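Local atomic coordinates of ferrous iron uptake transporter protein B (PDB entry 3TAH), a protein that probably drives GTP-dependent ferrous iron uptake across the cell membrane, the piece described here being its nucleotide-binding G-protein domain with the attached helical domain. Residues D130-S133 with P139-A142; Y98-L103 with V110-N115. The protein carries 1 engineered substitution. All blocks are in the same frame, centred on the assembly; numbering follows the deposited sequence. Where two conformers were deposited one is given.

Contact 1: D130-S133 with P139-A142. With MG (magnesium ion), chain E.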
ATOM      1  N   ASP A 130     -14.094  -1.641  13.067  1.00 17.53           N
ATOM      2  CA  ASP A 130     -14.928  -2.115  11.961  1.00 18.87           C
ATOM      3  C   ASP A 130     -15.347  -0.969  11.024  1.00 18.64           C
ATOM      4  O   ASP A 130     -15.458  -1.197   9.814  1.00 17.47           O
ATOM      5  CB  ASP A 130     -16.127  -2.963  12.419  1.00 20.80           C
ATOM      6  CG  ASP A 130     -17.252  -2.135  12.911  1.00 23.55           C
ATOM      7  OD1 ASP A 130     -16.979  -1.284  13.783  1.00 28.23           O
ATOM      8  OD2 ASP A 130     -18.382  -2.326  12.436  1.00 23.50           O
ATOM      9  N   LYS A 131     -15.571   0.233  11.564  0.70 18.74           N
ATOM     10  CA  LYS A 131     -15.875   1.400  10.724  0.70 19.54           C
ATOM     11  C   LYS A 131     -14.668   1.798   9.879  0.70 18.05           C
ATOM     12  O   LYS A 131     -14.821   2.148   8.718  0.70 17.68           O
ATOM     13  CB  LYS A 131     -16.339   2.605  11.543  0.70 20.25           C
ATOM     14  CG  LYS A 131     -17.753   2.472  12.089  0.70 22.22           C
ATOM     15  CD  LYS A 131     -18.281   3.816  12.553  0.70 23.64           C
ATOM     16  CE  LYS A 131     -19.715   3.693  13.041  0.70 24.61           C
ATOM     17  NZ  LYS A 131     -20.125   4.903  13.795  0.70 25.27           N
ATOM     18  N   LEU A 132     -13.473   1.749  10.466  1.00 17.22           N
ATOM     19  CA  LEU A 132     -12.245   2.036   9.703  1.00 16.56           C
ATOM     20  C   LEU A 132     -12.099   1.052   8.543  1.00 16.50           C
ATOM     21  O   LEU A 132     -11.804   1.459   7.412  1.00 18.75           O
ATOM     22  CB  LEU A 132     -11.000   1.984  10.594  1.00 16.70           C
ATOM     23  CG  LEU A 132      -9.663   2.316   9.917  1.00 17.04           C
ATOM     24  CD1 LEU A 132      -9.702   3.756   9.443  1.00 16.92           C
ATOM     25  CD2 LEU A 132      -8.476   2.050  10.858  1.00 17.41           C
ATOM     26  N   SER A 133     -12.309  -0.233   8.832  1.00 16.03           N
ATOM     27  CA  SER A 133     -12.290  -1.300   7.824  1.00 15.61           C
ATOM     28  C   SER A 133     -13.331  -1.042   6.740  1.00 16.96           C
ATOM     29  O   SER A 133     -13.026  -1.109   5.540  1.00 15.51           O
ATOM     30  CB  SER A 133     -12.548  -2.675   8.456  1.00 16.36           C
ATOM     31  OG  SER A 133     -12.573  -3.713   7.477  1.00 16.90           O
ATOM     32  N   PRO A 139      -9.781  -5.368   5.230  1.00 15.21           N
ATOM     33  CA  PRO A 139      -9.847  -5.889   6.594  1.00 14.88           C
ATOM     34  C   PRO A 139      -8.889  -5.129   7.508  1.00 15.59           C
ATOM     35  O   PRO A 139      -7.793  -4.752   7.081  1.00 15.11           O
ATOM     36  CB  PRO A 139      -9.388  -7.351   6.447  1.00 15.37           C
ATOM     37  CG  PRO A 139      -9.498  -7.671   4.997  1.00 14.79           C
ATOM     38  CD  PRO A 139      -9.399  -6.396   4.249  1.00 15.87           C
ATOM     39  N   VAL A 140      -9.311  -4.904   8.751  1.00 15.84           N
ATOM     40  CA  VAL A 140      -8.466  -4.278   9.760  1.00 14.08           C
ATOM     41  C   VAL A 140      -8.561  -5.096  11.053  1.00 14.58           C
ATOM     42  O   VAL A 140      -9.666  -5.420  11.495  1.00 13.78           O
ATOM     43  CB  VAL A 140      -8.893  -2.813  10.051  1.00 12.91           C
ATOM     44  CG1 VAL A 140      -7.950  -2.171  11.070  1.00 11.85           C
ATOM     45  CG2 VAL A 140      -8.935  -1.966   8.768  1.00 12.06           C
ATOM     46  N   VAL A 141      -7.415  -5.411  11.647  1.00 14.74           N
ATOM     47  CA  VAL A 141      -7.329  -6.113  12.928  1.00 15.42           C
ATOM     48  C   VAL A 141      -6.431  -5.323  13.887  1.00 15.43           C
ATOM     49  O   VAL A 141      -5.283  -5.018  13.555  1.00 16.02           O
ATOM     50  CB  VAL A 141      -6.763  -7.541  12.749  1.00 14.73           C
ATOM     51  CG1 VAL A 141      -6.604  -8.239  14.114  1.00 15.15           C
ATOM     52  CG2 VAL A 141      -7.654  -8.366  11.834  1.00 16.54           C
ATOM     53  N   ALA A 142      -6.949  -4.987  15.070  1.00 15.95           N
ATOM     54  CA  ALA A 142      -6.188  -4.270  16.077  1.00 15.14           C
ATOM     55  C   ALA A 142      -5.127  -5.213  16.621  1.00 15.66           C
ATOM     56  O   ALA A 142      -5.434  -6.358  16.971  1.00 14.41           O
ATOM     57  CB  ALA A 142      -7.079  -3.777  17.208  1.00 15.46           C
TER
HETATM   58 MG    MG E 401     -17.013  -1.089  15.827  1.00 27.85          MG
HETATM   59  O   HOH W   1     -15.025  -2.018  15.972  1.00 20.40           O
HETATM   60  O   HOH W   2     -11.926  -6.328   9.359  1.00 23.58           O
HETATM   61  O   HOH W   3     -18.854  -0.154  15.477  1.00 27.45           O
HETATM   62  O   HOH W   4     -17.044  -0.984  17.867  1.00 21.08           O

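Contact 2: Y98-L103 with V110-N115. With BGO (3'-O-(N-methylanthraniloyl)guanosine-5'-diphosphate), chain C.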
ATOM      1  N   TYR A  98      -1.318   7.257   4.451  1.00 14.17           N
ATOM      2  CA  TYR A  98      -0.822   7.797   3.188  1.00 14.02           C
ATOM      3  C   TYR A  98      -0.230   6.678   2.332  1.00 13.89           C
ATOM      4  O   TYR A  98      -0.612   6.488   1.169  1.00 13.77           O
ATOM      5  CB  TYR A  98       0.191   8.905   3.460  1.00 14.21           C
ATOM      6  CG  TYR A  98       0.654   9.630   2.229  1.00 14.97           C
ATOM      7  CD1 TYR A  98      -0.090  10.680   1.689  1.00 15.88           C
ATOM      8  CD2 TYR A  98       1.847   9.286   1.608  1.00 15.72           C
ATOM      9  CE1 TYR A  98       0.327  11.342   0.569  1.00 16.09           C
ATOM     10  CE2 TYR A  98       2.275   9.958   0.481  1.00 15.85           C
ATOM     11  CZ  TYR A  98       1.508  10.979  -0.026  1.00 18.92           C
ATOM     12  OH  TYR A  98       1.927  11.639  -1.134  1.00 21.06           O
ATOM     13  N   LEU A  99       0.673   5.910   2.924  1.00 12.66           N
ATOM     14  CA  LEU A  99       1.217   4.730   2.266  1.00 12.10           C
ATOM     15  C   LEU A  99       0.108   3.709   1.937  1.00 12.37           C
ATOM     16  O   LEU A  99       0.084   3.151   0.852  1.00 11.38           O
ATOM     17  CB  LEU A  99       2.277   4.060   3.148  1.00 12.13           C
ATOM     18  CG  LEU A  99       2.934   2.786   2.600  1.00 14.06           C
ATOM     19  CD1 LEU A  99       3.734   3.040   1.307  1.00 14.96           C
ATOM     20  CD2 LEU A  99       3.811   2.146   3.666  1.00 12.28           C
ATOM     21  N   THR A 100      -0.803   3.476   2.884  1.00 12.18           N
ATOM     22  CA  THR A 100      -1.851   2.489   2.725  1.00 12.12           C
ATOM     23  C   THR A 100      -2.624   2.702   1.418  1.00 14.58           C
ATOM     24  O   THR A 100      -2.892   1.740   0.679  1.00 12.90           O
ATOM     25  CB  THR A 100      -2.817   2.536   3.922  1.00 13.10           C
ATOM     26  OG1 THR A 100      -2.082   2.367   5.145  1.00 12.08           O
ATOM     27  CG2 THR A 100      -3.895   1.466   3.769  1.00 12.90           C
ATOM     28  N   THR A 101      -2.958   3.960   1.116  1.00 14.11           N
ATOM     29  CA  THR A 101      -3.724   4.246  -0.108  1.00 13.44           C
ATOM     30  C   THR A 101      -2.968   3.764  -1.350  1.00 14.11           C
ATOM     31  O   THR A 101      -3.551   3.225  -2.292  1.00 12.64           O
ATOM     32  CB  THR A 101      -4.107   5.750  -0.238  1.00 13.60           C
ATOM     33  OG1 THR A 101      -2.934   6.568  -0.341  1.00 14.21           O
ATOM     34  CG2 THR A 101      -4.986   6.221   0.938  1.00 13.34           C
ATOM     35  N   GLN A 102      -1.658   3.944  -1.342  1.00 13.49           N
ATOM     36  CA  GLN A 102      -0.815   3.506  -2.440  1.00 13.86           C
ATOM     37  C   GLN A 102      -0.683   1.993  -2.533  1.00 13.47           C
ATOM     38  O   GLN A 102      -0.632   1.443  -3.632  1.00 13.52           O
ATOM     39  CB  GLN A 102       0.567   4.141  -2.320  1.00 15.22           C
ATOM     40  CG  GLN A 102       0.561   5.658  -2.371  1.00 15.86           C
ATOM     41  CD  GLN A 102       1.916   6.223  -2.047  1.00 18.12           C
ATOM     42  OE1 GLN A 102       2.892   5.872  -2.701  1.00 21.63           O
ATOM     43  NE2 GLN A 102       1.995   7.081  -1.029  1.00 21.69           N
ATOM     44  N   LEU A 103      -0.621   1.334  -1.377  1.00 13.06           N
ATOM     45  CA  LEU A 103      -0.602  -0.132  -1.321  1.00 12.98           C
ATOM     46  C   LEU A 103      -1.877  -0.736  -1.925  1.00 14.26           C
ATOM     47  O   LEU A 103      -1.796  -1.691  -2.705  1.00 15.03           O
ATOM     48  CB  LEU A 103      -0.389  -0.623   0.109  1.00 12.50           C
ATOM     49  CG  LEU A 103       0.937  -0.215   0.774  1.00 12.09           C
ATOM     50  CD1 LEU A 103       0.925  -0.577   2.269  1.00 11.90           C
ATOM     51  CD2 LEU A 103       2.171  -0.826   0.072  1.00 13.51           C
ATOM     52  N   VAL A 110      -4.971  -5.779   0.473  1.00 13.57           N
ATOM     53  CA  VAL A 110      -4.367  -5.294   1.705  1.00 14.05           C
ATOM     54  C   VAL A 110      -5.180  -5.725   2.922  1.00 13.75           C
ATOM     55  O   VAL A 110      -6.411  -5.682   2.880  1.00 13.30           O
ATOM     56  CB  VAL A 110      -4.253  -3.744   1.660  1.00 13.34           C
ATOM     57  CG1 VAL A 110      -3.901  -3.166   3.014  1.00 13.06           C
ATOM     58  CG2 VAL A 110      -3.237  -3.342   0.580  1.00 15.14           C
ATOM     59  N   THR A 111      -4.477  -6.159   3.978  1.00 12.59           N
ATOM     60  CA  THR A 111      -5.034  -6.410   5.307  1.00 12.78           C
ATOM     61  C   THR A 111      -4.205  -5.525   6.260  1.00 14.31           C
ATOM     62  O   THR A 111      -2.979  -5.504   6.164  1.00 14.08           O
ATOM     63  CB  THR A 111      -4.912  -7.884   5.709  1.00 13.88           C
ATOM     64  OG1 THR A 111      -5.747  -8.687   4.861  1.00 15.26           O
ATOM     65  CG2 THR A 111      -5.308  -8.088   7.176  1.00 14.83           C
ATOM     66  N   ILE A 112      -4.855  -4.796   7.165  1.00 13.68           N
ATOM     67  CA  ILE A 112      -4.142  -3.866   8.055  1.00 12.76           C
ATOM     68  C   ILE A 112      -3.996  -4.442   9.457  1.00 12.85           C
ATOM     69  O   ILE A 112      -4.994  -4.881  10.023  1.00 14.51           O
ATOM     70  CB  ILE A 112      -4.848  -2.493   8.146  1.00 13.12           C
ATOM     71  CG1 ILE A 112      -4.743  -1.722   6.822  1.00 14.73           C
ATOM     72  CG2 ILE A 112      -4.261  -1.654   9.287  1.00 10.85           C
ATOM     73  CD1 ILE A 112      -5.560  -0.388   6.812  1.00 15.67           C
ATOM     74  N   ALA A 113      -2.766  -4.449   9.993  1.00 13.48           N
ATOM     75  CA  ALA A 113      -2.514  -4.684  11.417  1.00 13.11           C
ATOM     76  C   ALA A 113      -2.470  -3.274  11.991  1.00 14.39           C
ATOM     77  O   ALA A 113      -1.521  -2.534  11.762  1.00 14.11           O
ATOM     78  CB  ALA A 113      -1.191  -5.430  11.672  1.00 14.36           C
ATOM     79  N   LEU A 114      -3.515  -2.917  12.731  1.00 12.95           N
ATOM     80  CA  LEU A 114      -3.652  -1.604  13.323  1.00 13.17           C
ATOM     81  C   LEU A 114      -2.927  -1.740  14.650  1.00 14.36           C
ATOM     82  O   LEU A 114      -3.545  -2.094  15.667  1.00 13.62           O
ATOM     83  CB  LEU A 114      -5.132  -1.229  13.474  1.00 13.17           C
ATOM     84  CG  LEU A 114      -5.430   0.136  14.114  1.00 12.93           C
ATOM     85  CD1 LEU A 114      -4.913   1.250  13.216  1.00 14.28           C
ATOM     86  CD2 LEU A 114      -6.911   0.347  14.404  1.00 14.82           C
ATOM     87  N   ASN A 115      -1.619  -1.458  14.601  1.00 14.25           N
ATOM     88  CA  ASN A 115      -0.660  -1.746  15.668  1.00 15.98           C
ATOM     89  C   ASN A 115      -0.544  -0.576  16.663  1.00 16.71           C
ATOM     90  O   ASN A 115      -1.063   0.513  16.409  1.00 16.96           O
ATOM     91  CB  ASN A 115       0.692  -2.159  15.037  1.00 16.59           C
ATOM     92  CG  ASN A 115       1.638  -2.839  16.023  1.00 16.88           C
ATOM     93  OD1 ASN A 115       1.254  -3.770  16.730  1.00 15.99           O
ATOM     94  ND2 ASN A 115       2.886  -2.378  16.066  1.00 17.25           N
TER
HETATM   95  C'  BGO C 300      11.475   0.247  21.247  1.00 19.71           C
HETATM   96  N1  BGO C 300       2.848  -1.344  21.265  1.00 20.31           N
HETATM   97  C2  BGO C 300       3.828  -0.611  21.973  1.00 21.64           C
HETATM   98  N2  BGO C 300       3.520  -0.042  23.131  1.00 22.35           N
HETATM   99  N3  BGO C 300       5.064  -0.490  21.463  1.00 18.99           N
HETATM  100  C4  BGO C 300       5.362  -1.081  20.286  1.00 19.18           C
HETATM  101  C5  BGO C 300       4.433  -1.819  19.541  1.00 19.27           C
HETATM  102  C6  BGO C 300       3.140  -1.960  20.044  1.00 20.30           C
HETATM  103  O6  BGO C 300       2.264  -2.602  19.449  1.00 17.09           O
HETATM  104  N7  BGO C 300       5.066  -2.248  18.449  1.00 17.68           N
HETATM  105  C8  BGO C 300       6.329  -1.815  18.472  1.00 19.04           C
HETATM  106  N9  BGO C 300       6.490  -1.111  19.600  1.00 19.42           N
HETATM  107  PA  BGO C 300       9.739  -1.402  15.558  1.00 22.32           P
HETATM  108  PB  BGO C 300       9.693  -0.810  12.704  0.60 23.96           P
HETATM  109  C1' BGO C 300      11.899   1.015  22.519  1.00 20.14           C
HETATM  110  O1' BGO C 300      12.099  -0.735  20.867  1.00 16.66           O
HETATM  111  O1A BGO C 300       9.231  -2.773  15.449  1.00 20.70           O
HETATM  112  C1B BGO C 300       7.631  -0.411  20.107  1.00 19.04           C
HETATM  113  O1B BGO C 300       8.482  -0.509  11.941  0.60 23.20           O
HETATM  114  C2' BGO C 300      12.856   0.490  23.399  1.00 21.94           C
HETATM  115  N2' BGO C 300      13.456  -0.685  23.186  1.00 22.91           N
HETATM  116  O2' BGO C 300       9.303  -1.822  20.969  1.00 17.13           O
HETATM  117  O2A BGO C 300      11.212  -1.162  15.706  1.00 27.10           O
HETATM  118  C2B BGO C 300       8.952  -0.957  19.907  1.00 19.07           C
HETATM  119  O2B BGO C 300      10.183  -2.171  12.575  0.60 22.76           O
HETATM  120  C3' BGO C 300      13.192   1.227  24.529  1.00 22.66           C
HETATM  121  O3' BGO C 300      10.424   0.627  20.574  1.00 18.74           O
HETATM  122  O3A BGO C 300       9.270  -0.535  14.265  1.00 21.96           O
HETATM  123  C3B BGO C 300      10.115  -0.202  19.437  1.00 19.09           C
HETATM  124  O3B BGO C 300      10.766   0.225  12.537  0.60 23.74           O
HETATM  125  C4' BGO C 300      12.590   2.444  24.789  1.00 22.04           C
HETATM  126  O4' BGO C 300       7.823   0.720  19.183  1.00 19.78           O
HETATM  127  C4B BGO C 300       9.264   0.825  18.692  1.00 18.76           C
HETATM  128  C5' BGO C 300      11.639   2.972  23.925  1.00 22.69           C
HETATM  129  O5' BGO C 300       8.977  -0.675  16.776  1.00 20.34           O
HETATM  130  C5B BGO C 300       9.253   0.681  17.160  1.00 19.96           C
HETATM  131  C6' BGO C 300      11.292   2.247  22.779  1.00 21.17           C
HETATM  132  CM' BGO C 300      14.767  -1.037  23.762  1.00 25.83           C

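Contact 1: D130-S133 with P139-A142
V140 meets S133 through CG2, which lies anti to its own carbonyl carbon while CG1 is anti to the backbone N (chi1 -178°); CG2 thereby presses on the helix backbone, 3.5 Å from S133 CA. S133 turns OG anti to its N (chi1 178°), beside the carbonyl carbon and next to the residue just before the strand, where it comes 3.6 Å from P139 CA. Its hydroxyl also hydrogen-bonds the carbonyl of V138, and a water bridges the remaining gap: it donates to S133 OG and accepts from V140 N at 3.0 Å. A small polar residue suits this place, since helix 129-136 runs close to edge strand 140-142 of the sheet and the outer strand still has an amide to satisfy. L132 adds a looser apolar touch, its CD2 4.3 Å from V140 CG1. At the outer end of the segment D130 points away from the strand and binds magnesium through OD1 at 2.0 Å; N128 and three waters also bind the ion, and one of those waters accepts from D130 N. The contact thus combines close methyl packing with one water bridge, which gives a backbone amide of the outer strand its partner, while the magnesium site lies at the far end of the segment.

Contact 2: Y98-L103 with V110-N115
V110 opens the strand facing helix 93-105, its CG2 resting against the base of the leucine side chain, 4.0 Å from L103 CB and 3.9 Å from L103 C; the L103 side chain also touches N86 of strand 83-89. A compact branched residue fits here because the helix backbone comes close. T111 turns to the other face of the sheet, where helix 151-159 covers it. I112 returns to the helix side: its CB does not point straight at the helix, but with CG1 anti to the carbonyl carbon (chi1 -69°) and an extended end, CD1 arrives 3.9 Å from T100 CG2, the two side chains crossing at about a right angle. T100 holds this methyl anti to its backbone N, which leaves OG1 beside that N and hydrogen-bonded to N86 OD1. Strand 83-89, helix 93-105 and strand 110-115 form a beta-alpha-beta unit of the P-loop GTPase fold, and these contacts lie in the layer between helix and sheet. A113 again faces helix 151-159, and its small side chain packs on V154. An inverse gamma turn is centred on L114, just before N115 ends the strand at the nucleotide. There N115 ND2 donates to the guanine N7 of the bound mant-GDP (3.2 Å, 142° at the hydrogen) and to S14 O, while OD1 accepts from T143 OG1, bonds that fix the rotation of the amide.

Contact 2 is buried near the middle of the chain, whereas contact 1 is only partly buried, at the sheet's edge with a magnesium ion on its outer side. The two share the sheet: strand 140-142 lies parallel to 110-115, and backbone bonds from P139 O to I112 N and from V141 O to L114 N, both 2.9 Å, probably join them, with V140 CG1 packed 3.8 Å from L114 CB. Each pairs a helix with the strand that follows it. Their chemistry differs with place: the closest approaches across contact 2 are carbon against carbon, while contact 1 mixes a valine methyl with a serine and a bridging water. Nucleotide binding belongs to the strand end of contact 2.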